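Local coordinates for protein oxalate biosynthetic component 1 (Burkholderia thailandensis, PDB 5IKY) that probably produces oxalate under quorum-sensing control, acting as a bifunctional serine hydrolase with an additional lyase activity, at residues 226-231 and 257-262; 276-281 and 296-301; 319-324 and 382-387; 352-357 and 398-403. All coordinates share one frame; numbering follows the deposited sequence.

Interaction 1: residues 226-231 and 257-262. With MG (magnesium ion), chain B.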
# COMPACT_ATOMS: atom_id res chain seq x y z
N LEU A 226 -17.88 -3.89 -0.43
CA LEU A 226 -18.16 -3.77 -1.85
C LEU A 226 -19.61 -4.02 -2.29
O LEU A 226 -20.31 -4.88 -1.73
CB LEU A 226 -17.21 -4.67 -2.63
CG LEU A 226 -15.73 -4.30 -2.56
CD1 LEU A 226 -14.92 -5.30 -3.36
CD2 LEU A 226 -15.48 -2.88 -3.06
N HIS A 227 -20.04 -3.26 -3.30
CA HIS A 227 -21.26 -3.52 -4.06
C HIS A 227 -20.92 -3.59 -5.56
O HIS A 227 -19.85 -3.16 -5.99
CB HIS A 227 -22.31 -2.43 -3.86
CG HIS A 227 -22.93 -2.39 -2.50
ND1 HIS A 227 -24.28 -2.58 -2.29
CD2 HIS A 227 -22.39 -2.13 -1.28
CE1 HIS A 227 -24.54 -2.46 -1.00
NE2 HIS A 227 -23.42 -2.19 -0.37
N THR A 228 -21.86 -4.10 -6.36
CA THR A 228 -21.75 -4.01 -7.81
C THR A 228 -23.05 -3.49 -8.41
O THR A 228 -24.10 -3.50 -7.76
CB THR A 228 -21.39 -5.37 -8.45
OG1 THR A 228 -22.28 -6.38 -7.96
CG2 THR A 228 -19.96 -5.76 -8.12
N ARG A 229 -22.99 -3.01 -9.65
CA ARG A 229 -24.16 -2.41 -10.30
C ARG A 229 -24.46 -3.07 -11.64
O ARG A 229 -23.57 -3.28 -12.45
CB ARG A 229 -23.94 -0.91 -10.50
CG ARG A 229 -23.58 -0.13 -9.24
CD ARG A 229 -24.71 -0.11 -8.24
NE ARG A 229 -24.44 0.81 -7.14
CZ ARG A 229 -24.76 2.10 -7.15
NH1 ARG A 229 -25.36 2.62 -8.21
NH2 ARG A 229 -24.46 2.87 -6.12
N ALA A 230 -25.74 -3.36 -11.87
CA ALA A 230 -26.18 -3.96 -13.12
C ALA A 230 -26.10 -2.95 -14.27
O ALA A 230 -26.16 -1.74 -14.05
CB ALA A 230 -27.59 -4.50 -12.99
N THR A 231 -25.97 -3.46 -15.49
CA THR A 231 -25.91 -2.62 -16.68
C THR A 231 -26.89 -3.10 -17.75
O THR A 231 -26.73 -2.78 -18.93
CB THR A 231 -24.49 -2.58 -17.28
OG1 THR A 231 -24.09 -3.92 -17.62
CG2 THR A 231 -23.50 -1.98 -16.29
N LEU A 257 -21.75 -11.31 -10.96
CA LEU A 257 -20.73 -12.33 -10.74
C LEU A 257 -19.49 -12.12 -11.60
O LEU A 257 -18.37 -12.37 -11.15
CB LEU A 257 -21.32 -13.73 -10.98
CG LEU A 257 -22.51 -14.05 -10.08
CD1 LEU A 257 -23.02 -15.46 -10.31
CD2 LEU A 257 -22.14 -13.85 -8.62
N ASP A 258 -19.69 -11.64 -12.82
CA ASP A 258 -18.56 -11.38 -13.72
C ASP A 258 -17.68 -10.25 -13.20
O ASP A 258 -16.46 -10.28 -13.37
CB ASP A 258 -19.05 -11.07 -15.13
CG ASP A 258 -19.63 -12.28 -15.83
OD1 ASP A 258 -19.27 -13.42 -15.45
OD2 ASP A 258 -20.43 -12.10 -16.77
N ASP A 259 -18.29 -9.24 -12.58
CA ASP A 259 -17.53 -8.16 -11.98
C ASP A 259 -16.67 -8.66 -10.82
O ASP A 259 -15.49 -8.32 -10.73
CB ASP A 259 -18.46 -7.04 -11.50
CG ASP A 259 -18.92 -6.14 -12.63
OD1 ASP A 259 -18.33 -6.21 -13.72
OD2 ASP A 259 -19.88 -5.36 -12.41
N TYR A 260 -17.25 -9.48 -9.95
CA TYR A 260 -16.51 -10.01 -8.81
C TYR A 260 -15.45 -11.01 -9.25
O TYR A 260 -14.42 -11.15 -8.59
CB TYR A 260 -17.46 -10.66 -7.80
CG TYR A 260 -18.14 -9.67 -6.88
CD1 TYR A 260 -17.39 -8.83 -6.07
CD2 TYR A 260 -19.52 -9.57 -6.83
CE1 TYR A 260 -17.99 -7.91 -5.23
CE2 TYR A 260 -20.14 -8.66 -5.98
CZ TYR A 260 -19.37 -7.83 -5.19
OH TYR A 260 -19.97 -6.92 -4.35
N ASP A 261 -15.69 -11.68 -10.37
CA ASP A 261 -14.70 -12.60 -10.94
C ASP A 261 -13.46 -11.83 -11.39
O ASP A 261 -12.38 -12.41 -11.52
CB ASP A 261 -15.28 -13.38 -12.12
CG ASP A 261 -16.21 -14.49 -11.69
OD1 ASP A 261 -16.18 -14.87 -10.50
OD2 ASP A 261 -16.98 -14.99 -12.54
N ARG A 262 -13.62 -10.53 -11.62
CA ARG A 262 -12.51 -9.66 -12.00
C ARG A 262 -11.97 -8.89 -10.79
O ARG A 262 -10.77 -8.85 -10.56
CB ARG A 262 -12.94 -8.69 -13.10
MG MG B . -23.85 -1.77 1.83
O HOH W 1 -21.83 -4.37 -14.07
O HOH W 2 -20.21 -3.19 -10.90
O HOH W 3 -25.08 -3.98 2.32
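Thr-228 and Asp-259 mark the closest backbone approach, with their CA atoms 7.2 Å apart, where the chain leaving strand 223-226 passes the first turn of helix 257-270. This contact lies in one beta-alpha-beta crossover of a TIM-barrel-like domain of the beta-keto acid cleavage family, helix 257-270 leading on to parallel strand 275-278, and it illustrates how such a barrel joins a metal-binding strand end to the helix that follows. Tyr-260 fills the gap between them. The methyl CG2 of Thr-228 sits over one face of the Tyr-260 ring, 3.8 Å from its centroid and 23° off the normal, a CH-pi contact displaced toward the rim. With chi1 at 50°, this methyl lies anti to the carbonyl carbon, while OG1 is engaged by His-254 and Val-256 in the chain just ahead of the helix. Leu-226 meets the same ring at its edge, CB lying 4.2 Å from Tyr-260 CE1. Farther along, the link is made by water. OD2 of Asp-259 accepts from two waters, each at 2.7 Å; one of them also donates to the backbone O of Arg-229 and the other accepts from its N, so that residue's backbone N and O are both tied, through water, to one carboxylate oxygen. The Arg-229 guanidinium runs the other way, to the carbonyls of Gly-13, Pro-16 and Gln-251. His-227 also turns its back on the helix: Asn-253 holds its ND1, Glu-477 completes the protein ligands of the magnesium ion, and NE2 of His-227 binds that ion at 2.3 Å.

Interaction 2: residues 276-281 and 296-301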
# COMPACT_ATOMS: atom_id res chain seq x y z
N LEU A 276 -11.78 -7.97 2.86
CA LEU A 276 -12.78 -7.75 1.83
C LEU A 276 -14.16 -8.11 2.34
O LEU A 276 -14.39 -9.22 2.85
CB LEU A 276 -12.44 -8.54 0.57
CG LEU A 276 -11.03 -8.26 0.05
CD1 LEU A 276 -10.70 -9.11 -1.17
CD2 LEU A 276 -10.86 -6.78 -0.27
N ASN A 277 -15.09 -7.17 2.20
CA ASN A 277 -16.44 -7.32 2.71
C ASN A 277 -17.45 -7.13 1.58
O ASN A 277 -17.59 -6.03 1.04
CB ASN A 277 -16.67 -6.31 3.84
CG ASN A 277 -18.06 -6.39 4.44
OD1 ASN A 277 -18.90 -7.20 4.02
ND2 ASN A 277 -18.31 -5.56 5.45
N LEU A 278 -18.13 -8.21 1.21
CA LEU A 278 -19.07 -8.16 0.09
C LEU A 278 -20.51 -8.02 0.57
O LEU A 278 -20.93 -8.67 1.53
CB LEU A 278 -18.95 -9.41 -0.79
CG LEU A 278 -17.55 -9.77 -1.31
CD1 LEU A 278 -17.67 -10.81 -2.42
CD2 LEU A 278 -16.79 -8.55 -1.78
N SER A 279 -21.26 -7.16 -0.10
CA SER A 279 -22.66 -6.96 0.21
C SER A 279 -23.51 -8.13 -0.28
O SER A 279 -23.28 -8.65 -1.37
CB SER A 279 -23.16 -5.65 -0.41
OG SER A 279 -24.48 -5.36 0.01
N THR A 280 -24.46 -8.56 0.54
CA THR A 280 -25.41 -9.58 0.12
C THR A 280 -26.79 -8.95 -0.04
O THR A 280 -27.79 -9.63 -0.24
CB THR A 280 -25.49 -10.75 1.13
OG1 THR A 280 -25.98 -10.26 2.39
CG2 THR A 280 -24.11 -11.37 1.33
N SER A 281 -26.81 -7.62 0.05
CA SER A 281 -28.04 -6.84 0.02
C SER A 281 -28.85 -7.06 -1.26
O SER A 281 -28.29 -7.18 -2.35
CB SER A 281 -27.71 -5.35 0.18
OG SER A 281 -28.85 -4.55 -0.06
N ALA A 296 -23.98 -16.22 -4.19
CA ALA A 296 -23.26 -16.80 -5.33
C ALA A 296 -21.86 -16.19 -5.50
O ALA A 296 -20.96 -16.84 -6.03
CB ALA A 296 -24.06 -16.62 -6.60
N HIS A 297 -21.69 -14.96 -5.04
CA HIS A 297 -20.39 -14.29 -5.13
C HIS A 297 -19.48 -14.65 -3.95
O HIS A 297 -18.31 -14.27 -3.92
CB HIS A 297 -20.56 -12.77 -5.23
CG HIS A 297 -21.34 -12.16 -4.10
ND1 HIS A 297 -22.45 -12.77 -3.54
CD2 HIS A 297 -21.20 -10.98 -3.47
CE1 HIS A 297 -22.93 -11.99 -2.59
NE2 HIS A 297 -22.20 -10.90 -2.52
N LEU A 298 -20.03 -15.38 -2.99
CA LEU A 298 -19.25 -15.80 -1.83
C LEU A 298 -18.60 -17.15 -2.10
O LEU A 298 -19.12 -18.20 -1.73
CB LEU A 298 -20.13 -15.86 -0.59
CG LEU A 298 -20.87 -14.54 -0.33
CD1 LEU A 298 -21.82 -14.70 0.84
CD2 LEU A 298 -19.90 -13.40 -0.09
N LYS A 299 -17.45 -17.11 -2.76
CA LYS A 299 -16.72 -18.31 -3.15
C LYS A 299 -15.22 -18.07 -3.06
O LYS A 299 -14.78 -17.00 -2.64
CB LYS A 299 -17.11 -18.73 -4.57
CG LYS A 299 -16.84 -17.65 -5.60
CD LYS A 299 -17.12 -18.14 -7.01
CE LYS A 299 -16.72 -17.09 -8.03
NZ LYS A 299 -16.90 -17.56 -9.43
N ARG A 300 -14.45 -19.07 -3.46
CA ARG A 300 -13.00 -18.93 -3.48
C ARG A 300 -12.54 -18.32 -4.79
O ARG A 300 -12.95 -18.75 -5.87
CB ARG A 300 -12.34 -20.29 -3.24
CG ARG A 300 -12.58 -20.84 -1.84
CD ARG A 300 -12.17 -22.30 -1.71
NE ARG A 300 -12.20 -22.74 -0.32
CZ ARG A 300 -13.29 -23.18 0.31
NH1 ARG A 300 -14.45 -23.23 -0.33
NH2 ARG A 300 -13.22 -23.55 1.58
N TYR A 301 -11.69 -17.29 -4.70
CA TYR A 301 -11.22 -16.57 -5.88
C TYR A 301 -9.72 -16.72 -6.11
O TYR A 301 -8.94 -16.88 -5.16
CB TYR A 301 -11.54 -15.07 -5.77
CG TYR A 301 -13.02 -14.74 -5.83
CD1 TYR A 301 -13.65 -14.51 -7.05
CD2 TYR A 301 -13.77 -14.62 -4.67
CE1 TYR A 301 -14.99 -14.20 -7.12
CE2 TYR A 301 -15.12 -14.31 -4.72
CZ TYR A 301 -15.72 -14.09 -5.95
OH TYR A 301 -17.06 -13.78 -6.00
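His-297 and Ser-279 make the one hydrogen bond that spans this contact, between the end of barrel strand 275-278 and the loop that follows helix 293-296. The donor is NE2 of His-297, 2.7 Å from O of Ser-279, with an angle of 150° at the hydrogen. It approaches from above the carbonyl plane, 36° out of it, and does not follow a lone pair. The imidazole gets there because CG of His-297 takes the crowded position between its own backbone N and carbonyl carbon (chi1 57°). Within the loop, Leu-298 is the centre of an inverse gamma turn.

The apolar contacts wrap round this polar link. Leu-278 and His-297 run antiparallel alongside one another, CD1 of Leu-278 resting 3.7 Å from CD2 of the His-297 ring. Leu-298 lays its CD2 over the centre of one imidazole face, 4.1 Å above the plane, and the same methyl touches CD1 of Leu-278. Thr-280 crosses Leu-298 at about a right angle, CG2 to CD1 4.1 Å, while its hydroxyl bonds to O of Ser-312 in the next strand. Tyr-260 of helix 257-270 brings a further ring against the imidazole.

Because NE2 is the donor here, that nitrogen carries a hydrogen. Its bond satisfies a buried carbonyl just past the strand end and ties down the backbone of Ser-279, whose CB points away from the loop and whose side chain comes within about 4 Å of the magnesium ion.

Interaction 3: residues 319-324 and 382-387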
# COMPACT_ATOMS: atom_id res chain seq x y z
N VAL A 319 -36.57 -2.14 5.88
CA VAL A 319 -37.60 -1.33 5.24
C VAL A 319 -37.30 0.16 5.38
O VAL A 319 -37.54 0.76 6.43
CB VAL A 319 -38.99 -1.62 5.82
CG1 VAL A 319 -40.06 -0.88 5.04
CG2 VAL A 319 -39.27 -3.12 5.82
N PHE A 320 -36.78 0.77 4.31
CA PHE A 320 -36.45 2.19 4.32
C PHE A 320 -37.70 3.04 4.24
O PHE A 320 -38.59 2.77 3.43
CB PHE A 320 -35.50 2.54 3.17
CG PHE A 320 -34.21 1.78 3.19
CD1 PHE A 320 -33.12 2.26 3.91
CD2 PHE A 320 -34.07 0.59 2.49
CE1 PHE A 320 -31.92 1.57 3.93
CE2 PHE A 320 -32.87 -0.10 2.50
CZ PHE A 320 -31.80 0.38 3.22
N GLN A 321 -37.77 4.08 5.07
CA GLN A 321 -38.87 5.04 5.00
C GLN A 321 -38.85 5.80 3.68
O GLN A 321 -39.89 6.17 3.15
CB GLN A 321 -38.81 6.02 6.17
CG GLN A 321 -39.05 5.39 7.53
CD GLN A 321 -39.49 6.40 8.57
OE1 GLN A 321 -39.93 7.50 8.24
NE2 GLN A 321 -39.38 6.03 9.84
N ALA A 322 -37.65 6.02 3.15
CA ALA A 322 -37.48 6.71 1.88
C ALA A 322 -37.83 5.79 0.71
O ALA A 322 -37.82 6.21 -0.44
CB ALA A 322 -36.05 7.22 1.74
N GLY A 323 -38.14 4.54 1.03
CA GLY A 323 -38.57 3.59 0.01
C GLY A 323 -37.53 2.53 -0.28
O GLY A 323 -36.33 2.74 -0.08
N GLY A 324 -37.99 1.39 -0.78
CA GLY A 324 -37.11 0.29 -1.09
C GLY A 324 -36.85 -0.56 0.14
O GLY A 324 -37.49 -0.39 1.18
N ALA A 382 -29.00 6.98 11.82
CA ALA A 382 -29.56 8.17 11.17
C ALA A 382 -30.18 7.86 9.80
O ALA A 382 -30.36 8.75 8.98
CB ALA A 382 -28.49 9.25 11.03
N VAL A 383 -30.52 6.59 9.58
CA VAL A 383 -31.25 6.19 8.37
C VAL A 383 -32.65 5.73 8.75
O VAL A 383 -32.82 4.71 9.41
CB VAL A 383 -30.52 5.06 7.62
CG1 VAL A 383 -31.38 4.52 6.49
CG2 VAL A 383 -29.18 5.56 7.10
N ASP A 384 -33.66 6.50 8.33
CA ASP A 384 -35.04 6.25 8.74
C ASP A 384 -35.56 4.89 8.29
O ASP A 384 -35.53 4.55 7.10
CB ASP A 384 -35.95 7.36 8.21
CG ASP A 384 -35.67 8.70 8.85
OD1 ASP A 384 -34.92 8.74 9.84
OD2 ASP A 384 -36.20 9.72 8.36
N GLN A 385 -36.04 4.11 9.26
CA GLN A 385 -36.52 2.76 9.01
C GLN A 385 -37.97 2.57 9.43
O GLN A 385 -38.46 3.24 10.35
CB GLN A 385 -35.64 1.75 9.75
CG GLN A 385 -34.28 1.50 9.11
CD GLN A 385 -34.38 0.56 7.92
OE1 GLN A 385 -35.07 -0.46 7.98
NE2 GLN A 385 -33.68 0.90 6.84
N TYR A 386 -38.65 1.65 8.76
CA TYR A 386 -40.01 1.26 9.12
C TYR A 386 -40.05 -0.16 9.67
O TYR A 386 -39.33 -1.03 9.21
CB TYR A 386 -40.95 1.35 7.91
CG TYR A 386 -41.55 2.72 7.67
CD1 TYR A 386 -41.86 3.57 8.72
CD2 TYR A 386 -41.82 3.15 6.37
CE1 TYR A 386 -42.42 4.81 8.49
CE2 TYR A 386 -42.38 4.39 6.13
CZ TYR A 386 -42.68 5.22 7.19
OH TYR A 386 -43.23 6.45 6.96
N HIS A 387 -40.89 -0.38 10.67
CA HIS A 387 -41.35 -1.72 10.98
C HIS A 387 -42.77 -1.84 10.44
O HIS A 387 -43.57 -0.92 10.60
CB HIS A 387 -41.32 -2.02 12.47
CG HIS A 387 -42.02 -3.28 12.85
ND1 HIS A 387 -43.36 -3.32 13.19
CD2 HIS A 387 -41.58 -4.56 12.93
CE1 HIS A 387 -43.71 -4.56 13.47
NE2 HIS A 387 -42.65 -5.34 13.32
O HOH W 4 -42.97 8.91 8.67
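Val-319 and Tyr-386 share the shortest polar link, Tyr-386 N to Val-319 O at 2.7 Å, with the donor nearly along the C=O axis. A second backbone bond runs the other way, from Gln-321 N to O of Asp-384 at 3.1 Å and almost straight (177°). Together they frame Phe-320 and Gln-385 as the non-hydrogen-bonded pair of a single antiparallel bridge, formed where the chain leaving strand 318-319 meets the chain leading into strand 386-388. Beyond Phe-320 the first loop folds into a type I turn closed at Gly-323.

Side-chain amides add bonds to this single bridge. NE2 of Gln-321 donates to O of Gln-385 at 3.0 Å, from well above that carbonyl's plane, while OE1 of Gln-385 takes a weak bond from Val-319 N and another from ND2 of Asn-353. Asp-384 turns its carboxylate to Arg-406.

Packing follows from these anchors. The extended Gln-321 chain lies flat on Tyr-386, amide and ring planes 5° apart, with CG 3.4 Å from the ring centroid. On the side of Phe-320 and Gln-385, the glutamine bends at chi2 (-79°) and carries NE2 over the Phe-320 face, 3.3 Å from CD1, its amide standing steeply to the ring. Val-383 CG1 meets that ring at its edge, 3.8 Å from CD1, and Arg-283 adds a cation-pi contact. Val-319 CG1 packs on CB of Tyr-386 at 3.7 Å.

Two glutamines thus supplement a one-pair bridge: Gln-321 bonds a backbone carbonyl while stacked flat, Gln-385 shares its oxygen and sets NE2 over a ring.

Interaction 4: residues 352-357 and 398-403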
# COMPACT_ATOMS: atom_id res chain seq x y z
N PHE A 352 -29.84 -2.28 10.93
CA PHE A 352 -30.66 -1.22 10.35
C PHE A 352 -31.70 -0.70 11.33
O PHE A 352 -31.98 0.50 11.36
CB PHE A 352 -31.35 -1.72 9.08
CG PHE A 352 -30.45 -1.80 7.89
CD1 PHE A 352 -30.15 -0.67 7.15
CD2 PHE A 352 -29.90 -3.01 7.50
CE1 PHE A 352 -29.33 -0.73 6.05
CE2 PHE A 352 -29.07 -3.08 6.39
CZ PHE A 352 -28.79 -1.94 5.67
N ASN A 353 -32.29 -1.60 12.12
CA ASN A 353 -33.40 -1.23 12.99
C ASN A 353 -33.39 -1.98 14.32
O ASN A 353 -32.58 -2.89 14.53
CB ASN A 353 -34.73 -1.47 12.27
CG ASN A 353 -34.78 -2.82 11.59
OD1 ASN A 353 -34.79 -3.86 12.25
ND2 ASN A 353 -34.85 -2.82 10.26
N HIS A 354 -34.31 -1.61 15.21
CA HIS A 354 -34.40 -2.23 16.53
C HIS A 354 -34.83 -3.70 16.45
O HIS A 354 -34.50 -4.49 17.33
CB HIS A 354 -35.37 -1.45 17.42
CG HIS A 354 -34.80 -0.17 17.94
ND1 HIS A 354 -33.79 -0.13 18.87
CD2 HIS A 354 -35.10 1.12 17.65
CE1 HIS A 354 -33.49 1.13 19.14
NE2 HIS A 354 -34.27 1.91 18.41
N THR A 355 -35.56 -4.05 15.40
CA THR A 355 -35.98 -5.44 15.21
C THR A 355 -34.77 -6.33 14.92
O THR A 355 -34.71 -7.48 15.36
CB THR A 355 -37.01 -5.57 14.08
OG1 THR A 355 -38.09 -4.66 14.31
CG2 THR A 355 -37.55 -6.99 14.00
N ILE A 356 -33.79 -5.78 14.20
CA ILE A 356 -32.54 -6.49 13.94
C ILE A 356 -31.80 -6.76 15.25
O ILE A 356 -31.35 -7.88 15.50
CB ILE A 356 -31.61 -5.69 13.00
CG1 ILE A 356 -32.23 -5.55 11.61
CG2 ILE A 356 -30.24 -6.36 12.91
CD1 ILE A 356 -32.30 -6.84 10.85
N VAL A 357 -31.69 -5.73 16.08
CA VAL A 357 -31.06 -5.84 17.39
C VAL A 357 -31.72 -6.94 18.22
O VAL A 357 -31.06 -7.83 18.75
CB VAL A 357 -31.14 -4.52 18.18
CG1 VAL A 357 -30.45 -4.66 19.53
CG2 VAL A 357 -30.55 -3.38 17.38
N ASP A 398 -38.90 2.34 13.36
CA ASP A 398 -38.05 1.32 13.97
C ASP A 398 -36.58 1.73 13.91
O ASP A 398 -35.69 0.91 14.14
CB ASP A 398 -38.25 -0.03 13.28
CG ASP A 398 -37.94 -1.20 14.18
OD1 ASP A 398 -38.09 -1.06 15.42
OD2 ASP A 398 -37.54 -2.27 13.67
N SER A 399 -36.34 3.00 13.61
CA SER A 399 -34.98 3.50 13.41
C SER A 399 -34.17 3.48 14.70
O SER A 399 -34.73 3.65 15.79
CB SER A 399 -35.02 4.93 12.85
OG SER A 399 -35.90 5.02 11.73
N LEU A 400 -32.87 3.27 14.58
CA LEU A 400 -31.97 3.31 15.72
C LEU A 400 -32.02 4.68 16.38
O LEU A 400 -32.10 4.79 17.60
CB LEU A 400 -30.54 2.97 15.31
CG LEU A 400 -30.31 1.56 14.76
CD1 LEU A 400 -28.84 1.36 14.42
CD2 LEU A 400 -30.78 0.51 15.76
N ILE A 401 -31.97 5.71 15.55
CA ILE A 401 -32.24 7.07 16.00
C ILE A 401 -33.62 7.45 15.49
O ILE A 401 -33.84 7.50 14.28
CB ILE A 401 -31.19 8.07 15.48
CG1 ILE A 401 -29.79 7.65 15.91
CG2 ILE A 401 -31.50 9.48 15.97
CD1 ILE A 401 -28.71 8.62 15.49
N ASP A 402 -34.56 7.70 16.41
CA ASP A 402 -35.93 7.97 16.00
C ASP A 402 -35.98 9.20 15.10
O ASP A 402 -35.18 10.12 15.25
CB ASP A 402 -36.86 8.14 17.21
CG ASP A 402 -36.51 9.35 18.06
OD1 ASP A 402 -36.83 10.49 17.66
OD2 ASP A 402 -35.93 9.16 19.15
N VAL A 403 -36.92 9.19 14.16
CA VAL A 403 -37.05 10.26 13.17
C VAL A 403 -37.17 11.67 13.77
O VAL A 403 -36.53 12.59 13.26
CB VAL A 403 -38.26 9.98 12.24
CG1 VAL A 403 -38.48 11.14 11.28
CG2 VAL A 403 -38.06 8.68 11.48
O HOH W 5 -33.93 4.91 19.58
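His-354 and Leu-400 meet over one face of the imidazole, where CD2 of Leu-400 lies 4.4 Å from ND1. At the ring's edge, in its plane, a water stands 3.2 Å from NE2 of His-354 and donates to O of Leu-400. The second flat group, the carboxylate of Asp-398, is turned only 21° from the amide plane of Asn-353. Its OD2 is gripped on the syn side from opposite faces, by Thr-355 N at 3.2 Å and by Thr-355 OG1 at a short 2.5 Å. CG of Asp-398 lies anti to its backbone N (chi1 -154°), which swings the group toward the helix.

Backbone and packing complete the joint. His-354 N donates to O of Asp-398 at 3.1 Å, in the carbonyl plane. Asn-353, the N-cap of helix 354-360, accepts from Ile-356 N through OD1 (2.9 Å). Leu-400 CD2 also packs on CG2 of Val-357 at 4.2 Å, and Leu-400 touches Leu-432 of helix 418-442.

Three first-turn N-H groups thus find acceptors, two of them supplied by Asp-398, and a carboxylate beside a helix N-terminus would be expected to be stabilised in its charged form.

In the fold
The four contacts form two touching pairs on the barrel domain. Interactions 1 and 2, centres about 10 Å apart, are joined by the sheet itself: Leu-226 N reaches Asn-277 O at 2.6 Å and Ser-279 N reaches Leu-226 O at 3.0 Å. Interactions 3 and 4, centres about 9 Å apart, interlock along the chain, and OG of Ser-399 lies 2.6 Å from N of Gln-385, a probable hydrogen bond. Centres of different pairs are about 25 to 30 Å apart. The magnesium ion relates them: interaction 1 supplies its ligand His-227, while the side chains of Ser-279, Phe-352 and Phe-320 lie about 4, 6 and 8 Å from it.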